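Local coordinates for arylsulfatase (Pseudoalteromonas sp. MB47, PDB 7AJ0), which probably removes sulfate groups from the algal polysaccharide fucoidan as an exo-acting, calcium-binding sulfatase that assembles into a hexamer, at residues Pro67-Gly72 against Lys85-Gly90; Asp185-Leu190 against Glu235-Ile240; Ile271-Tyr276 against Gly327-Thr332; Lys282-Ala287 against Ala294-Asp299. All coordinates share one frame; numbering follows the deposited sequence.

Contact 1 of 4, residues Pro67-Gly72 against Lys85-Gly90; sequences PGVYGG and KLANEG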
loop_
_atom_site.group_PDB
_atom_site.type_symbol
_atom_site.label_atom_id
_atom_site.label_comp_id
_atom_site.label_asym_id
_atom_site.label_seq_id
_atom_site.Cartn_x
_atom_site.Cartn_y
_atom_site.Cartn_z
ATOM N N PRO A 67 -29.619 -11.050 6.899
ATOM C CA PRO A 67 -30.718 -12.011 6.739
ATOM C C PRO A 67 -30.465 -12.962 5.581
ATOM O O PRO A 67 -29.847 -12.606 4.574
ATOM C CB PRO A 67 -31.943 -11.126 6.470
ATOM C CG PRO A 67 -31.537 -9.745 6.886
ATOM C CD PRO A 67 -30.058 -9.665 6.649
ATOM N N GLY A 68 -30.964 -14.190 5.731
ATOM C CA GLY A 68 -30.748 -15.195 4.705
ATOM C C GLY A 68 -31.314 -14.794 3.357
ATOM O O GLY A 68 -30.725 -15.086 2.313
ATOM N N VAL A 69 -32.464 -14.116 3.358
ATOM C CA VAL A 69 -33.102 -13.712 2.110
ATOM C C VAL A 69 -32.334 -12.617 1.391
ATOM O O VAL A 69 -32.609 -12.355 0.214
ATOM C CB VAL A 69 -34.555 -13.284 2.407
ATOM C CG1 VAL A 69 -34.585 -11.943 3.122
ATOM C CG2 VAL A 69 -35.367 -13.237 1.130
ATOM N N TYR A 70 -31.372 -11.982 2.056
ATOM C CA TYR A 70 -30.481 -11.022 1.419
ATOM C C TYR A 70 -29.142 -11.632 1.019
ATOM O O TYR A 70 -28.279 -10.913 0.507
ATOM C CB TYR A 70 -30.222 -9.831 2.348
ATOM C CG TYR A 70 -31.275 -8.750 2.307
ATOM C CD1 TYR A 70 -31.188 -7.706 1.397
ATOM C CD2 TYR A 70 -32.345 -8.763 3.191
ATOM C CE1 TYR A 70 -32.141 -6.711 1.362
ATOM C CE2 TYR A 70 -33.304 -7.771 3.162
ATOM C CZ TYR A 70 -33.197 -6.748 2.247
ATOM O OH TYR A 70 -34.151 -5.760 2.216
ATOM N N GLY A 71 -28.942 -12.925 1.251
ATOM C CA GLY A 71 -27.704 -13.585 0.907
ATOM C C GLY A 71 -26.816 -13.968 2.070
ATOM O O GLY A 71 -25.648 -14.309 1.845
ATOM N N GLY A 72 -27.324 -13.919 3.299
ATOM C CA GLY A 72 -26.565 -14.357 4.451
ATOM C C GLY A 72 -27.210 -15.532 5.157
ATOM O O GLY A 72 -27.228 -16.649 4.630
ATOM N N LYS A 85 -39.473 -14.930 6.064
ATOM C CA LYS A 85 -40.884 -15.095 5.736
ATOM C C LYS A 85 -41.576 -13.746 5.572
ATOM O O LYS A 85 -42.454 -13.596 4.716
ATOM C CB LYS A 85 -41.563 -15.939 6.813
ATOM C CG LYS A 85 -42.936 -16.461 6.430
ATOM C CD LYS A 85 -43.412 -17.531 7.404
ATOM C CE LYS A 85 -44.855 -17.940 7.130
ATOM N NZ LYS A 85 -45.037 -18.553 5.781
ATOM N N LEU A 86 -41.186 -12.748 6.372
ATOM C CA LEU A 86 -41.689 -11.396 6.150
ATOM C C LEU A 86 -41.362 -10.918 4.739
ATOM O O LEU A 86 -42.213 -10.337 4.056
ATOM C CB LEU A 86 -41.099 -10.427 7.175
ATOM C CG LEU A 86 -41.719 -10.344 8.568
ATOM C CD1 LEU A 86 -40.993 -9.289 9.404
ATOM C CD2 LEU A 86 -43.206 -10.037 8.504
ATOM N N ALA A 87 -40.131 -11.160 4.284
ATOM C CA ALA A 87 -39.717 -10.681 2.971
ATOM C C ALA A 87 -40.402 -11.460 1.853
ATOM O O ALA A 87 -40.885 -10.872 0.880
ATOM C CB ALA A 87 -38.196 -10.779 2.837
ATOM N N ASN A 88 -40.444 -12.789 1.969
ATOM C CA ASN A 88 -40.998 -13.597 0.888
ATOM C C ASN A 88 -42.509 -13.439 0.779
ATOM O O ASN A 88 -43.070 -13.595 -0.311
ATOM C CB ASN A 88 -40.630 -15.067 1.092
ATOM C CG ASN A 88 -39.144 -15.323 0.921
ATOM O OD1 ASN A 88 -38.459 -14.605 0.191
ATOM N ND2 ASN A 88 -38.639 -16.351 1.591
ATOM N N GLU A 89 -43.182 -13.139 1.885
ATOM C CA GLU A 89 -44.611 -12.857 1.874
ATOM C C GLU A 89 -44.901 -11.367 1.789
ATOM O O GLU A 89 -46.050 -10.955 1.977
ATOM C CB GLU A 89 -45.269 -13.459 3.116
ATOM C CG GLU A 89 -45.281 -14.975 3.094
ATOM C CD GLU A 89 -45.533 -15.580 4.455
ATOM O OE1 GLU A 89 -45.843 -14.826 5.402
ATOM O OE2 GLU A 89 -45.412 -16.817 4.577
ATOM N N GLY A 90 -43.890 -10.559 1.503
ATOM C CA GLY A 90 -44.062 -9.118 1.369
ATOM C C GLY A 90 -43.119 -8.559 0.342
ATOM O O GLY A 90 -42.866 -9.192 -0.693
#
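Val-69 meets Ala-87 where a short 3-10 turn, in the loop after strand 53-59, packs on the last turn of helix 81-88 in the alpha/beta fold of the sulfatases. The tight part is wholly apolar. CG1 of Val-69 lies 3.8 Å from the CB of Ala-87, and CG2 of Val-69 is 4.1 Å from the same methyl, so both branches of the valine straddle one small knob. With CG1 set between the backbone N and the carbonyl carbon (chi1 73°), the two branches can face the helix together. Alanine suits the inner position, since its methyl is also packed against Ile-358 of strand 354-360. Toward solvent the fit loosens. Asn-88 is exposed, and its side chain runs antiparallel to that of Val-69; its OD1 merely passes CG2 of Val-69 at 3.5 Å, with no hydrogen bond joining the two segments. The turn is also tied to an earlier part of the same helix, Val-69 N bonding to Asp-84 OD1. Gly-71 has phi 108°, where a CB would press on the carbonyl O of Tyr-70. Across this turn Pro-67 O accepts from Tyr-70 N at 3.0 Å and from Gly-72 N at 3.1 Å.

Contact 2 of 4, residues Asp185-Leu190 against Glu235-Ile240; sequences DYTQFL and EDISMI
Ile-237 pushes its side chain into a group formed by Tyr-186, Thr-187 and Leu-190, joining two short helices, 183-187 and 234-238, on the periphery of the sulfatase alpha/beta fold. Apolar packing makes the whole of the direct contact. The longer branch of Ile-237 is fully extended, CG1 anti to the backbone N (chi1 -159°), which sends the terminal methyl deepest. There CD1 of Ile-237 touches CB of Tyr-186 at 3.6 Å, while CG2 of Thr-187 meets the same CD1 at 3.6 Å, their side chains crossing nearly at right angles. The shorter branch serves Leu-190, whose CD1 lies 4.0 Å from CG2 of Ile-237. Isoleucine suits the place because CD1 serves Tyr-186 and Thr-187, and also comes near Leu-190, whose closest partner is CG2.

Polar groups are turned elsewhere. Thr-187 is apt for a buried boundary because its methyl faces the isoleucine while OG1 bonds to Asp-274 OD2; similarly, Tyr-186 offers CB to the isoleucine, packs on Pro-213, and sends its OH to Gly-215 O. Further hydrogen bonds run within each segment, among them Met-239 N to Asp-236 O at 3.1 Å. Ser-238, with its hydroxyl folded back over its own helix, donates OG to Glu-235 O at 2.7 Å, meeting the carbonyl at 125° and tilted 30° from its plane.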
loop_
_atom_site.group_PDB
_atom_site.type_symbol
_atom_site.label_atom_id
_atom_site.label_comp_id
_atom_site.label_asym_id
_atom_site.label_seq_id
_atom_site.Cartn_x
_atom_site.Cartn_y
_atom_site.Cartn_z
ATOM N N ASP A 185 -22.537 1.344 26.045
ATOM C CA ASP A 185 -22.441 2.187 27.231
ATOM C C ASP A 185 -22.596 1.359 28.501
ATOM O O ASP A 185 -21.954 1.643 29.520
ATOM C CB ASP A 185 -23.497 3.290 27.169
ATOM C CG ASP A 185 -23.325 4.328 28.261
ATOM O OD1 ASP A 185 -22.305 4.276 28.981
ATOM O OD2 ASP A 185 -24.213 5.196 28.400
ATOM N N TYR A 186 -23.440 0.325 28.457
ATOM C CA TYR A 186 -23.608 -0.544 29.614
ATOM C C TYR A 186 -22.467 -1.549 29.741
ATOM O O TYR A 186 -21.948 -1.766 30.842
ATOM C CB TYR A 186 -24.939 -1.299 29.523
ATOM C CG TYR A 186 -26.174 -0.438 29.638
ATOM C CD1 TYR A 186 -26.682 0.232 28.533
ATOM C CD2 TYR A 186 -26.847 -0.314 30.845
ATOM C CE1 TYR A 186 -27.814 1.012 28.631
ATOM C CE2 TYR A 186 -27.981 0.466 30.953
ATOM C CZ TYR A 186 -28.460 1.127 29.842
ATOM O OH TYR A 186 -29.590 1.908 29.936
ATOM N N THR A 187 -22.066 -2.173 28.631
ATOM C CA THR A 187 -21.169 -3.320 28.709
ATOM C C THR A 187 -19.737 -2.931 29.046
ATOM O O THR A 187 -18.988 -3.772 29.557
ATOM C CB THR A 187 -21.196 -4.098 27.390
ATOM O OG1 THR A 187 -20.847 -3.229 26.306
ATOM C CG2 THR A 187 -22.583 -4.679 27.144
ATOM N N GLN A 188 -19.335 -1.686 28.782
ATOM C CA GLN A 188 -17.987 -1.263 29.147
ATOM C C GLN A 188 -17.771 -1.290 30.656
ATOM O O GLN A 188 -16.619 -1.300 31.105
ATOM C CB GLN A 188 -17.705 0.138 28.604
ATOM C CG GLN A 188 -18.592 1.223 29.184
ATOM C CD GLN A 188 -18.335 2.583 28.563
ATOM O OE1 GLN A 188 -17.308 2.804 27.920
ATOM N NE2 GLN A 188 -19.274 3.502 28.748
ATOM N N PHE A 189 -18.845 -1.307 31.445
ATOM C CA PHE A 189 -18.752 -1.387 32.896
ATOM C C PHE A 189 -19.061 -2.783 33.426
ATOM O O PHE A 189 -19.192 -2.956 34.641
ATOM C CB PHE A 189 -19.695 -0.367 33.542
ATOM C CG PHE A 189 -19.335 1.062 33.253
ATOM C CD1 PHE A 189 -18.247 1.654 33.872
ATOM C CD2 PHE A 189 -20.086 1.814 32.365
ATOM C CE1 PHE A 189 -17.912 2.970 33.607
ATOM C CE2 PHE A 189 -19.754 3.128 32.095
ATOM C CZ PHE A 189 -18.669 3.707 32.716
ATOM N N LEU A 190 -19.168 -3.778 32.548
ATOM C CA LEU A 190 -19.503 -5.142 32.938
ATOM C C LEU A 190 -18.436 -6.159 32.569
ATOM O O LEU A 190 -18.188 -7.092 33.336
ATOM C CB LEU A 190 -20.832 -5.559 32.291
ATOM C CG LEU A 190 -22.053 -4.699 32.617
ATOM C CD1 LEU A 190 -23.267 -5.178 31.824
ATOM C CD2 LEU A 190 -22.337 -4.714 34.111
ATOM N N GLU A 235 -25.587 -11.120 33.442
ATOM C CA GLU A 235 -26.853 -11.840 33.506
ATOM C C GLU A 235 -28.027 -10.899 33.268
ATOM O O GLU A 235 -28.949 -11.224 32.510
ATOM C CB GLU A 235 -26.992 -12.544 34.857
ATOM C CG GLU A 235 -28.275 -13.355 35.009
ATOM C CD GLU A 235 -28.411 -13.993 36.383
ATOM O OE1 GLU A 235 -27.413 -14.012 37.136
ATOM O OE2 GLU A 235 -29.517 -14.476 36.710
ATOM N N ASP A 236 -28.005 -9.723 33.902
ATOM C CA ASP A 236 -29.080 -8.755 33.710
ATOM C C ASP A 236 -29.172 -8.319 32.253
ATOM O O ASP A 236 -30.244 -8.382 31.641
ATOM C CB ASP A 236 -28.861 -7.537 34.609
ATOM C CG ASP A 236 -28.934 -7.876 36.085
ATOM O OD1 ASP A 236 -29.638 -8.845 36.442
ATOM O OD2 ASP A 236 -28.287 -7.168 36.887
ATOM N N ILE A 237 -28.053 -7.870 31.680
ATOM C CA ILE A 237 -28.092 -7.320 30.333
ATOM C C ILE A 237 -28.359 -8.395 29.289
ATOM O O ILE A 237 -28.767 -8.074 28.168
ATOM C CB ILE A 237 -26.783 -6.574 30.011
ATOM C CG1 ILE A 237 -27.012 -5.588 28.861
ATOM C CG2 ILE A 237 -25.671 -7.551 29.646
ATOM C CD1 ILE A 237 -25.875 -4.620 28.646
ATOM N N SER A 238 -28.143 -9.669 29.622
ATOM C CA SER A 238 -28.417 -10.732 28.662
ATOM C C SER A 238 -29.909 -10.877 28.384
ATOM O O SER A 238 -30.283 -11.421 27.340
ATOM C CB SER A 238 -27.847 -12.061 29.160
ATOM O OG SER A 238 -28.626 -12.596 30.215
ATOM N N MET A 239 -30.761 -10.397 29.286
ATOM C CA MET A 239 -32.206 -10.448 29.114
ATOM C C MET A 239 -32.772 -9.184 28.484
ATOM O O MET A 239 -33.997 -9.066 28.361
ATOM C CB MET A 239 -32.880 -10.673 30.475
ATOM C CG MET A 239 -32.410 -11.915 31.206
ATOM S SD MET A 239 -32.776 -13.436 30.308
ATOM C CE MET A 239 -34.557 -13.325 30.138
ATOM N N ILE A 240 -31.913 -8.253 28.066
ATOM C CA ILE A 240 -32.373 -6.919 27.689
ATOM C C ILE A 240 -33.412 -6.992 26.576
ATOM O O ILE A 240 -34.449 -6.320 26.636
ATOM C CB ILE A 240 -31.165 -6.045 27.300
ATOM C CG1 ILE A 240 -31.559 -4.569 27.239
ATOM C CG2 ILE A 240 -30.575 -6.484 25.962
ATOM C CD1 ILE A 240 -30.369 -3.639 27.094
#

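Contact 3 of 4, residues Ile271-Tyr276 against Gly327-Thr332; sequences IHNDNY and GPNEDT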
loop_
_atom_site.group_PDB
_atom_site.type_symbol
_atom_site.label_atom_id
_atom_site.label_comp_id
_atom_site.label_asym_id
_atom_site.label_seq_id
_atom_site.Cartn_x
_atom_site.Cartn_y
_atom_site.Cartn_z
ATOM N N ILE A 271 -27.899 -5.706 17.033
ATOM C CA ILE A 271 -26.731 -6.492 17.392
ATOM C C ILE A 271 -25.530 -5.600 17.716
ATOM O O ILE A 271 -24.401 -5.883 17.312
ATOM C CB ILE A 271 -26.352 -7.470 16.247
ATOM C CG1 ILE A 271 -26.113 -6.701 14.942
ATOM C CG2 ILE A 271 -27.444 -8.507 16.048
ATOM C CD1 ILE A 271 -25.530 -7.552 13.838
ATOM N N HIS A 272 -25.782 -4.513 18.436
ATOM C CA HIS A 272 -24.701 -3.644 18.877
ATOM C C HIS A 272 -23.800 -4.384 19.861
ATOM O O HIS A 272 -24.255 -5.214 20.652
ATOM C CB HIS A 272 -25.265 -2.385 19.536
ATOM C CG HIS A 272 -24.360 -1.196 19.450
ATOM N ND1 HIS A 272 -23.178 -1.104 20.153
ATOM C CD2 HIS A 272 -24.471 -0.043 18.749
ATOM C CE1 HIS A 272 -22.598 0.053 19.886
ATOM N NE2 HIS A 272 -23.362 0.714 19.035
ATOM N N ASN A 273 -22.507 -4.082 19.805
ATOM C CA ASN A 273 -21.572 -4.651 20.771
ATOM C C ASN A 273 -21.769 -3.991 22.132
ATOM O O ASN A 273 -22.202 -2.840 22.224
ATOM C CB ASN A 273 -20.133 -4.458 20.297
ATOM C CG ASN A 273 -19.597 -3.072 20.604
ATOM O OD1 ASN A 273 -20.025 -2.081 20.012
ATOM N ND2 ASN A 273 -18.648 -2.997 21.530
ATOM N N ASP A 274 -21.464 -4.727 23.203
ATOM C CA ASP A 274 -21.043 -6.123 23.168
ATOM C C ASP A 274 -22.275 -7.016 23.268
ATOM O O ASP A 274 -23.088 -6.857 24.179
ATOM C CB ASP A 274 -20.070 -6.406 24.313
ATOM C CG ASP A 274 -18.883 -5.461 24.307
ATOM O OD1 ASP A 274 -18.158 -5.428 23.289
ATOM O OD2 ASP A 274 -18.688 -4.737 25.307
ATOM N N ASN A 275 -22.413 -7.951 22.331
ATOM C CA ASN A 275 -23.614 -8.769 22.250
ATOM C C ASN A 275 -23.624 -9.832 23.340
ATOM O O ASN A 275 -22.664 -10.592 23.490
ATOM C CB ASN A 275 -23.720 -9.433 20.877
ATOM C CG ASN A 275 -24.305 -8.513 19.837
ATOM O OD1 ASN A 275 -25.508 -8.250 19.834
ATOM N ND2 ASN A 275 -23.460 -8.013 18.944
ATOM N N TYR A 276 -24.722 -9.885 24.093
ATOM C CA TYR A 276 -24.934 -10.893 25.131
ATOM C C TYR A 276 -26.352 -11.428 24.992
ATOM O O TYR A 276 -27.293 -10.898 25.599
ATOM C CB TYR A 276 -24.679 -10.314 26.519
ATOM C CG TYR A 276 -23.211 -10.256 26.857
ATOM C CD1 TYR A 276 -22.574 -11.342 27.437
ATOM C CD2 TYR A 276 -22.457 -9.127 26.575
ATOM C CE1 TYR A 276 -21.232 -11.302 27.739
ATOM C CE2 TYR A 276 -21.111 -9.077 26.872
ATOM C CZ TYR A 276 -20.503 -10.168 27.453
ATOM O OH TYR A 276 -19.163 -10.125 27.752
ATOM N N GLY A 327 -24.970 0.229 8.704
ATOM C CA GLY A 327 -24.302 -0.984 8.302
ATOM C C GLY A 327 -23.539 -1.625 9.438
ATOM O O GLY A 327 -23.526 -1.148 10.581
ATOM N N PRO A 328 -22.863 -2.725 9.120
ATOM C CA PRO A 328 -22.192 -3.503 10.170
ATOM C C PRO A 328 -21.050 -2.730 10.809
ATOM O O PRO A 328 -20.319 -1.994 10.142
ATOM C CB PRO A 328 -21.679 -4.742 9.425
ATOM C CG PRO A 328 -21.502 -4.281 8.014
ATOM C CD PRO A 328 -22.585 -3.251 7.768
ATOM N N ASN A 329 -20.902 -2.910 12.120
ATOM C CA ASN A 329 -19.799 -2.321 12.875
ATOM C C ASN A 329 -18.614 -3.275 12.785
ATOM O O ASN A 329 -18.396 -4.114 13.660
ATOM C CB ASN A 329 -20.205 -2.071 14.321
ATOM C CG ASN A 329 -19.141 -1.328 15.103
ATOM O OD1 ASN A 329 -18.009 -1.183 14.646
ATOM N ND2 ASN A 329 -19.502 -0.855 16.290
ATOM N N GLU A 330 -17.837 -3.146 11.710
ATOM C CA GLU A 330 -16.680 -4.014 11.530
ATOM C C GLU A 330 -15.581 -3.739 12.549
ATOM O O GLU A 330 -14.716 -4.599 12.752
ATOM C CB GLU A 330 -16.120 -3.853 10.117
ATOM C CG GLU A 330 -17.122 -4.149 9.016
ATOM C CD GLU A 330 -16.462 -4.343 7.663
ATOM O OE1 GLU A 330 -15.511 -3.595 7.349
ATOM O OE2 GLU A 330 -16.889 -5.252 6.917
ATOM N N ASP A 331 -15.598 -2.573 13.199
ATOM C CA ASP A 331 -14.520 -2.225 14.117
ATOM C C ASP A 331 -14.497 -3.127 15.343
ATOM O O ASP A 331 -13.437 -3.309 15.953
ATOM C CB ASP A 331 -14.647 -0.766 14.559
ATOM C CG ASP A 331 -14.401 0.208 13.428
ATOM O OD1 ASP A 331 -15.286 0.338 12.554
ATOM O OD2 ASP A 331 -13.321 0.841 13.414
ATOM N N THR A 332 -15.644 -3.685 15.729
ATOM C CA THR A 332 -15.731 -4.549 16.897
ATOM C C THR A 332 -15.701 -6.028 16.525
ATOM O O THR A 332 -16.151 -6.868 17.311
ATOM C CB THR A 332 -16.994 -4.234 17.705
ATOM O OG1 THR A 332 -18.155 -4.352 16.875
ATOM C CG2 THR A 332 -16.922 -2.828 18.269
HETATM O O HOH W 1 -22.033 -2.384 17.226
#
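A water bridges the two loops, accepting one N-H group from each: Asn-273 N at 3.1 Å and Asn-329 ND2 at 3.1 Å. It also sits over the centre of one face of the His-272 ring, 3.3 Å above its plane. The loops follow parallel strands 262-267 and 318-324 of the central sheet, and Asn-329 is the centre of an inverse gamma turn. Direct touching falls to Asn-273 and Thr-332. Asn-273 CG lies between its backbone N and carbonyl carbon (chi1 81°), which turns the amide onto the threonine: CG2 of Thr-332 lies 3.6 Å from CG of Asn-273, while the threonine OG1 is engaged by Asp-335 O. The amides of Asn-273 and Asn-329 stand perpendicular.

ND2 of Asn-273 donates to Asp-274 OD1 at 3.0 Å, arriving from above the carboxylate plane, and Asn-273 O receives His-272 ND1 at 2.9 Å on a lone pair and in the ring plane. The intervening peptide, before Asp-274, is cis. Asparagine suits this place because one short side chain supplies both a donor and a flat packing surface. Beyond, His-272 packs on calcium ligands Asp-60 and Asp-61, and Arg-193 of a neighbouring subunit bonds to Asn-275 O. With no direct hydrogen bond between the two segments, their polar link depends on the water, while the bond to Asn-273 O probably contributes to the orientation of the histidine beside the metal site.

Contact 4 of 4, residues Lys282-Ala287 against Ala294-Asp299; sequences KGASPA and AMVEVD
Where Ala-284 and Ser-285 meet Val-296, no ring, amide or carboxylate supplies a face or an edge; the surfaces are aliphatic, and a flat group beside them is the carboxylate of Asp-293, one turn back on the helix. One oxygen of that carboxylate, OD1, bonds to Ser-285 OG and the other, OD2, to Gly-283 N, so it spans the loop just beside the apolar contact.

Val-296 provides the packing with both of its branches. CG2 of Val-296 lies 3.9 Å from CB of Ser-285, and CG1 of Val-296 stands 4.3 Å from CB of Ala-284, a looser approach at the exposed margin. With CG1 anti to the backbone N (chi1 172°), the valine spreads its two methyls along the loop, one to each residue. Small side chains suit the loop, because the chain passes close to the helix: the CA atoms of Ser-285 and Val-296 are 6.5 Å apart. Serine adds a hydroxyl that turns from the valine, using CB for packing and OG for polar partners. Gly-283, with phi 74°, takes a backbone shape easiest for a residue without a side chain.

The contact therefore lays the loop that leads into helix 290-311 back over that helix's first turns. On other sides of the helix, Met-295 packs on Ile-83 of helix 81-88, and Glu-297 OE2 bonds to Gln-242 NE2 of helix 240-258.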
loop_
_atom_site.group_PDB
_atom_site.type_symbol
_atom_site.label_atom_id
_atom_site.label_comp_id
_atom_site.label_asym_id
_atom_site.label_seq_id
_atom_site.Cartn_x
_atom_site.Cartn_y
_atom_site.Cartn_z
ATOM N N LYS A 282 -27.476 -19.370 23.771
ATOM C CA LYS A 282 -26.048 -19.659 23.730
ATOM C C LYS A 282 -25.817 -20.916 22.895
ATOM O O LYS A 282 -26.318 -21.995 23.231
ATOM C CB LYS A 282 -25.487 -19.824 25.138
ATOM C CG LYS A 282 -23.965 -19.918 25.174
ATOM C CD LYS A 282 -23.402 -19.737 26.578
ATOM C CE LYS A 282 -23.426 -18.276 27.010
ATOM N NZ LYS A 282 -22.738 -18.067 28.319
ATOM N N GLY A 283 -25.070 -20.775 21.803
ATOM C CA GLY A 283 -24.884 -21.873 20.880
ATOM C C GLY A 283 -26.082 -22.189 20.016
ATOM O O GLY A 283 -26.092 -23.229 19.351
ATOM N N ALA A 284 -27.096 -21.322 20.004
ATOM C CA ALA A 284 -28.279 -21.578 19.189
ATOM C C ALA A 284 -27.973 -21.482 17.700
ATOM O O ALA A 284 -28.574 -22.206 16.898
ATOM C CB ALA A 284 -29.392 -20.598 19.564
ATOM N N SER A 285 -27.061 -20.602 17.310
ATOM C CA SER A 285 -26.684 -20.503 15.911
ATOM C C SER A 285 -25.657 -21.579 15.566
ATOM O O SER A 285 -24.857 -21.976 16.417
ATOM C CB SER A 285 -26.099 -19.128 15.612
ATOM O OG SER A 285 -24.797 -18.999 16.161
ATOM N N PRO A 286 -25.664 -22.078 14.328
ATOM C CA PRO A 286 -24.591 -23.004 13.924
ATOM C C PRO A 286 -23.204 -22.410 14.093
ATOM O O PRO A 286 -22.259 -23.139 14.417
ATOM C CB PRO A 286 -24.908 -23.294 12.449
ATOM C CG PRO A 286 -26.374 -23.039 12.317
ATOM C CD PRO A 286 -26.687 -21.917 13.276
ATOM N N ALA A 287 -23.052 -21.098 13.889
ATOM C CA ALA A 287 -21.750 -20.468 14.072
ATOM C C ALA A 287 -21.315 -20.490 15.531
ATOM O O ALA A 287 -20.115 -20.579 15.816
ATOM C CB ALA A 287 -21.787 -19.027 13.560
ATOM N N ALA A 294 -27.125 -13.757 18.746
ATOM C CA ALA A 294 -27.996 -12.596 18.877
ATOM C C ALA A 294 -28.893 -12.438 17.659
ATOM O O ALA A 294 -30.040 -11.994 17.783
ATOM C CB ALA A 294 -27.162 -11.331 19.081
ATOM N N MET A 295 -28.390 -12.796 16.476
ATOM C CA MET A 295 -29.209 -12.703 15.271
ATOM C C MET A 295 -30.364 -13.696 15.325
ATOM O O MET A 295 -31.470 -13.395 14.862
ATOM C CB MET A 295 -28.337 -12.934 14.036
ATOM C CG MET A 295 -28.929 -12.394 12.738
ATOM S SD MET A 295 -29.431 -10.663 12.859
ATOM C CE MET A 295 -30.925 -10.671 11.871
ATOM N N VAL A 296 -30.133 -14.879 15.896
ATOM C CA VAL A 296 -31.215 -15.844 16.059
ATOM C C VAL A 296 -32.245 -15.327 17.056
ATOM O O VAL A 296 -33.454 -15.515 16.875
ATOM C CB VAL A 296 -30.647 -17.211 16.483
ATOM C CG1 VAL A 296 -31.765 -18.169 16.849
ATOM C CG2 VAL A 296 -29.790 -17.796 15.365
ATOM N N GLU A 297 -31.788 -14.664 18.123
ATOM C CA GLU A 297 -32.720 -14.087 19.085
ATOM C C GLU A 297 -33.576 -13.004 18.437
ATOM O O GLU A 297 -34.793 -12.959 18.645
ATOM C CB GLU A 297 -31.956 -13.526 20.287
ATOM C CG GLU A 297 -32.836 -12.806 21.308
ATOM C CD GLU A 297 -32.199 -12.724 22.690
ATOM O OE1 GLU A 297 -31.105 -13.296 22.880
ATOM O OE2 GLU A 297 -32.793 -12.088 23.589
ATOM N N VAL A 298 -32.960 -12.124 17.646
ATOM C CA VAL A 298 -33.719 -11.071 16.976
ATOM C C VAL A 298 -34.772 -11.672 16.056
ATOM O O VAL A 298 -35.896 -11.166 15.957
ATOM C CB VAL A 298 -32.768 -10.136 16.205
ATOM C CG1 VAL A 298 -33.549 -9.279 15.219
ATOM C CG2 VAL A 298 -31.981 -9.266 17.171
ATOM N N ASP A 299 -34.424 -12.756 15.361
ATOM C CA ASP A 299 -35.370 -13.372 14.440
ATOM C C ASP A 299 -36.531 -14.016 15.188
ATOM O O ASP A 299 -37.674 -13.984 14.716
ATOM C CB ASP A 299 -34.657 -14.407 13.569
ATOM C CG ASP A 299 -35.596 -15.098 12.599
ATOM O OD1 ASP A 299 -36.009 -14.451 11.614
ATOM O OD2 ASP A 299 -35.927 -16.284 12.828
#

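Contacts 2 and 3 are buried, whereas contacts 1 and 4 are partly open, each having one exposed residue among its three touching ones. Contact 3 is the most polar, joining loops beside the calcium site through a water; the others rest chiefly on methyl groups. Contacts 2 and 3 adjoin, linked by the probable hydrogen bond between Thr-187 OG1 and Asp-274 OD2. Contact 4 is nested within the chain loop that contact 3 closes and touches it through Ala-294, whose CB is 3.6 Å from Asn-275 OD1. Contact 1 stands apart, its centre about 17 Å from that of contact 4, yet helix 81-88 of contact 1 packs on helix 290-311 of contact 4.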